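Local coordinates for Lin2722 protein (Listeria innocua, PDB 3DS8) that is of unknown function but has an alpha/beta-hydrolase fold and a possible catalytic triad, consistent with hydrolase activity, at residues M39-L53 / W79-F93. Sequence-based numbering, arbitrary orientation.
Sequences MTVNSEGKIKFEGKL and WLKIAMEDLKSRYGF
Met39, Val41, Ile47 and Phe49 direct their side chains onto Ala83, Leu87 and neighbouring residues of the helix, packing the antiparallel hairpin at one border of the alpha/beta-hydrolase sheet against the C-terminal part of helix 73-91. The axes of 79-91 and strand 39-42 approach to 8.9 Å, and the axis of 79-91 makes 47° with that of strand 46-50, one of the two edge strands of the sheet.

Apolar contacts fill the middle. The selenomethionine Met39 bends at its last torsion (chi3 74°), which brings CE to 3.8 Å from Ala83 CB and also over one face of the Phe49 ring; its SE lies against Met84 CE and Leu87 CD1. Ile47 CD1 reaches the same Ala83 CB at 3.8 Å, giving that methyl a neighbour from each strand. Phe49 turns its ring edge to the helix, CZ standing 3.8 Å from Asp86 CB. Nearer the turn, Val41 crosses Trp79 at roughly a right angle, while Ser43 CA lies over one face of the Trp79 indole. At the other end Leu53 packs CD1 against the edge of Phe93. Phe64 of the adjoining strand 61-66 touches both Ala83 and Met84, continuing this layer inward.

In the hairpin connection Asn42 forms an Asx turn, its OD1 accepting from Glu44 N, and the backbone N atoms of Gly45 and Lys46 both donate to Asn42 O, a G1 beta bulge.

Polar bonds secure the far end. Extended from CG to NE, Arg90 carries NH1 to Gly51 O, 3.2 Å away, with the acceptor close to the guanidinium plane. A water joins Lys52 NZ to Arg90 O. Leu53 N donates to Tyr91 OH at 3.0 Å, nearly straight at 168°.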
loop_
_atom_site.group_PDB
_atom_site.type_symbol
_atom_site.label_atom_id
_atom_site.label_comp_id
_atom_site.label_asym_id
_atom_site.label_seq_id
_atom_site.Cartn_x
_atom_site.Cartn_y
_atom_site.Cartn_z
HETATM N N MSE A 39 -14.355 4.595 -6.617
HETATM C CA MSE A 39 -14.097 6.022 -6.703
HETATM C C MSE A 39 -13.006 6.235 -7.703
HETATM O O MSE A 39 -12.026 5.520 -7.690
HETATM C CB MSE A 39 -13.577 6.621 -5.407
HETATM C CG MSE A 39 -14.547 6.782 -4.322
HETATM SE SE MSE A 39 -13.676 7.900 -2.911
HETATM C CE MSE A 39 -13.730 9.608 -3.712
ATOM N N THR A 40 -13.133 7.262 -8.536
ATOM C CA THR A 40 -12.056 7.556 -9.443
ATOM C C THR A 40 -11.785 9.060 -9.450
ATOM O O THR A 40 -12.676 9.869 -9.152
ATOM C CB THR A 40 -12.425 7.052 -10.834
ATOM O OG1 THR A 40 -13.668 7.614 -11.217
ATOM C CG2 THR A 40 -12.599 5.491 -10.852
ATOM N N VAL A 41 -10.563 9.433 -9.794
ATOM C CA VAL A 41 -10.156 10.856 -9.788
ATOM C C VAL A 41 -9.367 11.130 -11.059
ATOM O O VAL A 41 -8.707 10.245 -11.619
ATOM C CB VAL A 41 -9.365 11.265 -8.487
ATOM C CG1 VAL A 41 -8.026 10.457 -8.346
ATOM C CG2 VAL A 41 -9.037 12.809 -8.445
ATOM N N ASN A 42 -9.500 12.363 -11.530
ATOM C CA ASN A 42 -8.846 12.850 -12.721
ATOM C C ASN A 42 -8.272 14.210 -12.328
ATOM O O ASN A 42 -9.012 15.096 -11.881
ATOM C CB ASN A 42 -9.901 12.998 -13.806
ATOM C CG ASN A 42 -9.360 13.424 -15.140
ATOM O OD1 ASN A 42 -8.243 13.948 -15.284
ATOM N ND2 ASN A 42 -10.187 13.240 -16.146
ATOM N N SER A 43 -6.983 14.378 -12.558
ATOM C CA SER A 43 -6.290 15.641 -12.307
ATOM C C SER A 43 -6.875 16.818 -13.083
ATOM O O SER A 43 -6.545 17.958 -12.763
ATOM C CB SER A 43 -4.806 15.514 -12.674
ATOM O OG SER A 43 -4.635 15.453 -14.080
ATOM N N GLU A 44 -7.692 16.547 -14.114
ATOM C CA GLU A 44 -8.404 17.577 -14.888
ATOM C C GLU A 44 -9.394 18.297 -13.989
ATOM O O GLU A 44 -9.754 19.455 -14.259
ATOM C CB GLU A 44 -9.216 16.977 -16.053
ATOM C CG GLU A 44 -8.415 16.385 -17.224
ATOM C CD GLU A 44 -9.295 15.510 -18.144
ATOM O OE1 GLU A 44 -10.459 15.910 -18.444
ATOM O OE2 GLU A 44 -8.826 14.405 -18.534
ATOM N N GLY A 45 -9.865 17.585 -12.965
ATOM C CA GLY A 45 -10.699 18.143 -11.924
ATOM C C GLY A 45 -12.027 17.423 -11.671
ATOM O O GLY A 45 -12.999 18.119 -11.367
ATOM N N LYS A 46 -12.093 16.096 -11.843
ATOM C CA LYS A 46 -13.325 15.322 -11.608
ATOM C C LYS A 46 -13.110 14.230 -10.562
ATOM O O LYS A 46 -12.070 13.570 -10.567
ATOM C CB LYS A 46 -13.816 14.669 -12.895
ATOM C CG LYS A 46 -13.972 15.670 -14.073
ATOM C CD LYS A 46 -14.754 15.088 -15.249
ATOM C CE LYS A 46 -14.254 15.628 -16.605
ATOM N NZ LYS A 46 -14.744 14.765 -17.748
ATOM N N ILE A 47 -14.082 14.050 -9.673
ATOM C CA ILE A 47 -14.104 12.957 -8.687
ATOM C C ILE A 47 -15.433 12.235 -8.910
ATOM O O ILE A 47 -16.461 12.875 -8.987
ATOM C CB ILE A 47 -14.106 13.493 -7.237
ATOM C CG1 ILE A 47 -12.803 14.200 -6.889
ATOM C CG2 ILE A 47 -14.319 12.352 -6.211
ATOM C CD1 ILE A 47 -11.625 13.325 -6.969
ATOM N N LYS A 48 -15.406 10.926 -8.959
ATOM C CA LYS A 48 -16.616 10.154 -9.211
ATOM C C LYS A 48 -16.720 9.068 -8.198
ATOM O O LYS A 48 -15.723 8.392 -7.945
ATOM C CB LYS A 48 -16.549 9.515 -10.582
ATOM C CG LYS A 48 -17.833 8.796 -10.975
ATOM C CD LYS A 48 -17.731 7.996 -12.341
ATOM C CE LYS A 48 -16.713 8.597 -13.347
ATOM N NZ LYS A 48 -16.879 7.974 -14.723
ATOM N N PHE A 49 -17.915 8.920 -7.633
ATOM C CA PHE A 49 -18.270 7.836 -6.721
ATOM C C PHE A 49 -19.312 6.999 -7.447
ATOM O O PHE A 49 -20.279 7.557 -8.015
ATOM C CB PHE A 49 -19.030 8.317 -5.470
ATOM C CG PHE A 49 -18.284 9.249 -4.553
ATOM C CD1 PHE A 49 -17.896 8.821 -3.287
ATOM C CD2 PHE A 49 -18.082 10.568 -4.901
ATOM C CE1 PHE A 49 -17.270 9.704 -2.383
ATOM C CE2 PHE A 49 -17.437 11.470 -4.004
ATOM C CZ PHE A 49 -17.036 11.031 -2.753
ATOM N N GLU A 50 -19.151 5.684 -7.387
ATOM C CA GLU A 50 -20.186 4.736 -7.838
ATOM C C GLU A 50 -20.499 3.783 -6.703
ATOM O O GLU A 50 -19.618 3.047 -6.228
ATOM C CB GLU A 50 -19.701 3.949 -9.045
ATOM C CG GLU A 50 -19.433 4.813 -10.272
ATOM C CD GLU A 50 -18.669 4.043 -11.366
ATOM O OE1 GLU A 50 -17.402 3.928 -11.290
ATOM O OE2 GLU A 50 -19.351 3.551 -12.301
ATOM N N GLY A 51 -21.748 3.827 -6.245
ATOM C CA GLY A 51 -22.207 3.020 -5.136
ATOM C C GLY A 51 -22.488 3.879 -3.911
ATOM O O GLY A 51 -22.222 5.077 -3.903
ATOM N N LYS A 52 -23.017 3.271 -2.880
ATOM C CA LYS A 52 -23.355 3.962 -1.658
ATOM C C LYS A 52 -23.089 2.985 -0.537
ATOM O O LYS A 52 -23.558 1.848 -0.603
ATOM C CB LYS A 52 -24.842 4.327 -1.654
ATOM C CG LYS A 52 -25.360 4.937 -0.334
ATOM C CD LYS A 52 -24.840 6.346 -0.202
ATOM C CE LYS A 52 -25.065 7.000 1.176
ATOM N NZ LYS A 52 -24.996 8.484 1.058
ATOM N N LEU A 53 -22.411 3.424 0.509
ATOM C CA LEU A 53 -22.205 2.570 1.687
ATOM C C LEU A 53 -23.327 2.816 2.668
ATOM O O LEU A 53 -23.746 3.977 2.865
ATOM C CB LEU A 53 -20.843 2.868 2.325
ATOM C CG LEU A 53 -19.668 2.701 1.379
ATOM C CD1 LEU A 53 -18.358 3.179 2.029
ATOM C CD2 LEU A 53 -19.562 1.239 0.914
ATOM N N TRP A 79 -3.703 13.725 -5.418
ATOM C CA TRP A 79 -5.052 13.492 -5.944
ATOM C C TRP A 79 -5.901 12.620 -5.003
ATOM O O TRP A 79 -7.109 12.859 -4.830
ATOM C CB TRP A 79 -4.998 12.893 -7.342
ATOM C CG TRP A 79 -4.270 13.737 -8.301
ATOM C CD1 TRP A 79 -4.122 15.100 -8.270
ATOM C CD2 TRP A 79 -3.576 13.282 -9.459
ATOM N NE1 TRP A 79 -3.331 15.517 -9.336
ATOM C CE2 TRP A 79 -2.993 14.415 -10.081
ATOM C CE3 TRP A 79 -3.379 12.036 -10.030
ATOM C CZ2 TRP A 79 -2.244 14.314 -11.262
ATOM C CZ3 TRP A 79 -2.613 11.937 -11.195
ATOM C CH2 TRP A 79 -2.092 13.062 -11.811
ATOM N N LEU A 80 -5.262 11.631 -4.393
ATOM C CA LEU A 80 -5.915 10.803 -3.381
ATOM C C LEU A 80 -6.406 11.656 -2.210
ATOM O O LEU A 80 -7.544 11.484 -1.766
ATOM C CB LEU A 80 -4.956 9.719 -2.897
ATOM C CG LEU A 80 -5.426 8.758 -1.806
ATOM C CD1 LEU A 80 -6.629 7.976 -2.318
ATOM C CD2 LEU A 80 -4.284 7.833 -1.425
ATOM N N LYS A 81 -5.564 12.565 -1.715
ATOM C CA LYS A 81 -5.969 13.486 -0.636
ATOM C C LYS A 81 -7.238 14.252 -0.983
ATOM O O LYS A 81 -8.152 14.355 -0.194
ATOM C CB LYS A 81 -4.839 14.491 -0.312
ATOM C CG LYS A 81 -5.249 15.854 0.338
ATOM C CD LYS A 81 -5.254 15.747 1.792
ATOM C CE LYS A 81 -5.287 17.116 2.496
ATOM N NZ LYS A 81 -5.685 18.358 1.749
ATOM N N ILE A 82 -7.300 14.778 -2.199
ATOM C CA ILE A 82 -8.460 15.550 -2.638
ATOM C C ILE A 82 -9.715 14.671 -2.590
ATOM O O ILE A 82 -10.763 15.083 -2.085
ATOM C CB ILE A 82 -8.241 16.138 -4.052
ATOM C CG1 ILE A 82 -7.114 17.199 -4.006
ATOM C CG2 ILE A 82 -9.536 16.727 -4.616
ATOM C CD1 ILE A 82 -6.588 17.616 -5.393
ATOM N N ALA A 83 -9.580 13.456 -3.081
ATOM C CA ALA A 83 -10.678 12.484 -3.082
ATOM C C ALA A 83 -11.040 12.009 -1.664
ATOM O O ALA A 83 -12.236 11.823 -1.336
ATOM C CB ALA A 83 -10.317 11.313 -3.970
HETATM N N MSE A 84 -10.037 11.804 -0.827
HETATM C CA MSE A 84 -10.279 11.433 0.580
HETATM C C MSE A 84 -10.967 12.538 1.384
HETATM O O MSE A 84 -11.758 12.214 2.282
HETATM C CB MSE A 84 -8.992 11.025 1.281
HETATM C CG MSE A 84 -8.387 9.760 0.738
HETATM SE SE MSE A 84 -9.651 8.194 0.796
HETATM C CE MSE A 84 -10.411 8.301 -1.056
ATOM N N GLU A 85 -10.739 13.807 1.025
ATOM C CA GLU A 85 -11.497 14.910 1.658
ATOM C C GLU A 85 -12.991 14.726 1.342
ATOM O O GLU A 85 -13.844 14.897 2.208
ATOM C CB GLU A 85 -11.020 16.296 1.213
ATOM C CG GLU A 85 -9.665 16.643 1.733
ATOM C CD GLU A 85 -9.069 17.914 1.083
ATOM O OE1 GLU A 85 -9.303 18.168 -0.123
ATOM O OE2 GLU A 85 -8.324 18.634 1.772
ATOM N N ASP A 86 -13.299 14.347 0.107
ATOM C CA ASP A 86 -14.706 14.143 -0.281
ATOM C C ASP A 86 -15.286 12.906 0.382
ATOM O O ASP A 86 -16.440 12.933 0.840
ATOM C CB ASP A 86 -14.822 14.005 -1.799
ATOM C CG ASP A 86 -14.657 15.311 -2.518
ATOM O OD1 ASP A 86 -14.719 16.384 -1.864
ATOM O OD2 ASP A 86 -14.506 15.272 -3.760
ATOM N N LEU A 87 -14.512 11.825 0.436
ATOM C CA LEU A 87 -14.976 10.591 1.106
ATOM C C LEU A 87 -15.320 10.845 2.560
ATOM O O LEU A 87 -16.384 10.424 3.028
ATOM C CB LEU A 87 -13.934 9.496 1.018
ATOM C CG LEU A 87 -14.370 8.109 1.523
ATOM C CD1 LEU A 87 -15.586 7.514 0.710
ATOM C CD2 LEU A 87 -13.204 7.141 1.539
ATOM N N LYS A 88 -14.430 11.548 3.264
ATOM C CA LYS A 88 -14.637 11.828 4.692
ATOM C C LYS A 88 -15.830 12.784 4.854
ATOM O O LYS A 88 -16.648 12.639 5.784
ATOM C CB LYS A 88 -13.387 12.387 5.367
ATOM C CG LYS A 88 -13.547 12.526 6.921
ATOM C CD LYS A 88 -12.246 12.733 7.677
ATOM C CE LYS A 88 -12.472 12.783 9.185
ATOM N NZ LYS A 88 -12.929 14.120 9.536
ATOM N N SER A 89 -15.929 13.765 3.958
ATOM C CA SER A 89 -17.067 14.665 3.989
ATOM C C SER A 89 -18.380 13.922 3.878
ATOM O O SER A 89 -19.328 14.224 4.635
ATOM C CB SER A 89 -16.976 15.712 2.891
ATOM O OG SER A 89 -18.018 16.642 3.058
ATOM N N ARG A 90 -18.458 12.986 2.939
ATOM C CA ARG A 90 -19.666 12.170 2.718
ATOM C C ARG A 90 -19.969 11.204 3.863
ATOM O O ARG A 90 -21.122 11.123 4.286
ATOM C CB ARG A 90 -19.552 11.386 1.393
ATOM C CG ARG A 90 -20.756 10.523 1.044
ATOM C CD ARG A 90 -20.624 9.793 -0.310
ATOM N NE ARG A 90 -21.942 9.300 -0.747
ATOM C CZ ARG A 90 -22.182 8.359 -1.669
ATOM N NH1 ARG A 90 -21.220 7.698 -2.286
ATOM N NH2 ARG A 90 -23.448 8.084 -1.954
ATOM N N TYR A 91 -18.967 10.473 4.353
ATOM C CA TYR A 91 -19.199 9.383 5.295
ATOM C C TYR A 91 -18.582 9.545 6.678
ATOM O O TYR A 91 -18.890 8.750 7.568
ATOM C CB TYR A 91 -18.704 8.054 4.719
ATOM C CG TYR A 91 -19.441 7.582 3.494
ATOM C CD1 TYR A 91 -20.725 7.095 3.587
ATOM C CD2 TYR A 91 -18.848 7.641 2.238
ATOM C CE1 TYR A 91 -21.415 6.665 2.465
ATOM C CE2 TYR A 91 -19.525 7.189 1.110
ATOM C CZ TYR A 91 -20.800 6.702 1.239
ATOM O OH TYR A 91 -21.485 6.258 0.130
ATOM N N GLY A 92 -17.642 10.466 6.851
ATOM C CA GLY A 92 -17.095 10.739 8.194
ATOM C C GLY A 92 -15.970 9.855 8.742
ATOM O O GLY A 92 -15.521 10.082 9.865
ATOM N N PHE A 93 -15.460 8.914 7.935
ATOM C CA PHE A 93 -14.457 7.953 8.365
ATOM C C PHE A 93 -13.252 8.684 8.928
ATOM O O PHE A 93 -12.642 9.477 8.235
ATOM C CB PHE A 93 -13.948 7.106 7.194
ATOM C CG PHE A 93 -15.011 6.344 6.437
ATOM C CD1 PHE A 93 -15.892 5.497 7.094
ATOM C CD2 PHE A 93 -15.115 6.462 5.060
ATOM C CE1 PHE A 93 -16.858 4.768 6.377
ATOM C CE2 PHE A 93 -16.068 5.736 4.332
ATOM C CZ PHE A 93 -16.957 4.910 5.004
HETATM O O HOH W 1 -23.538 9.959 3.502
#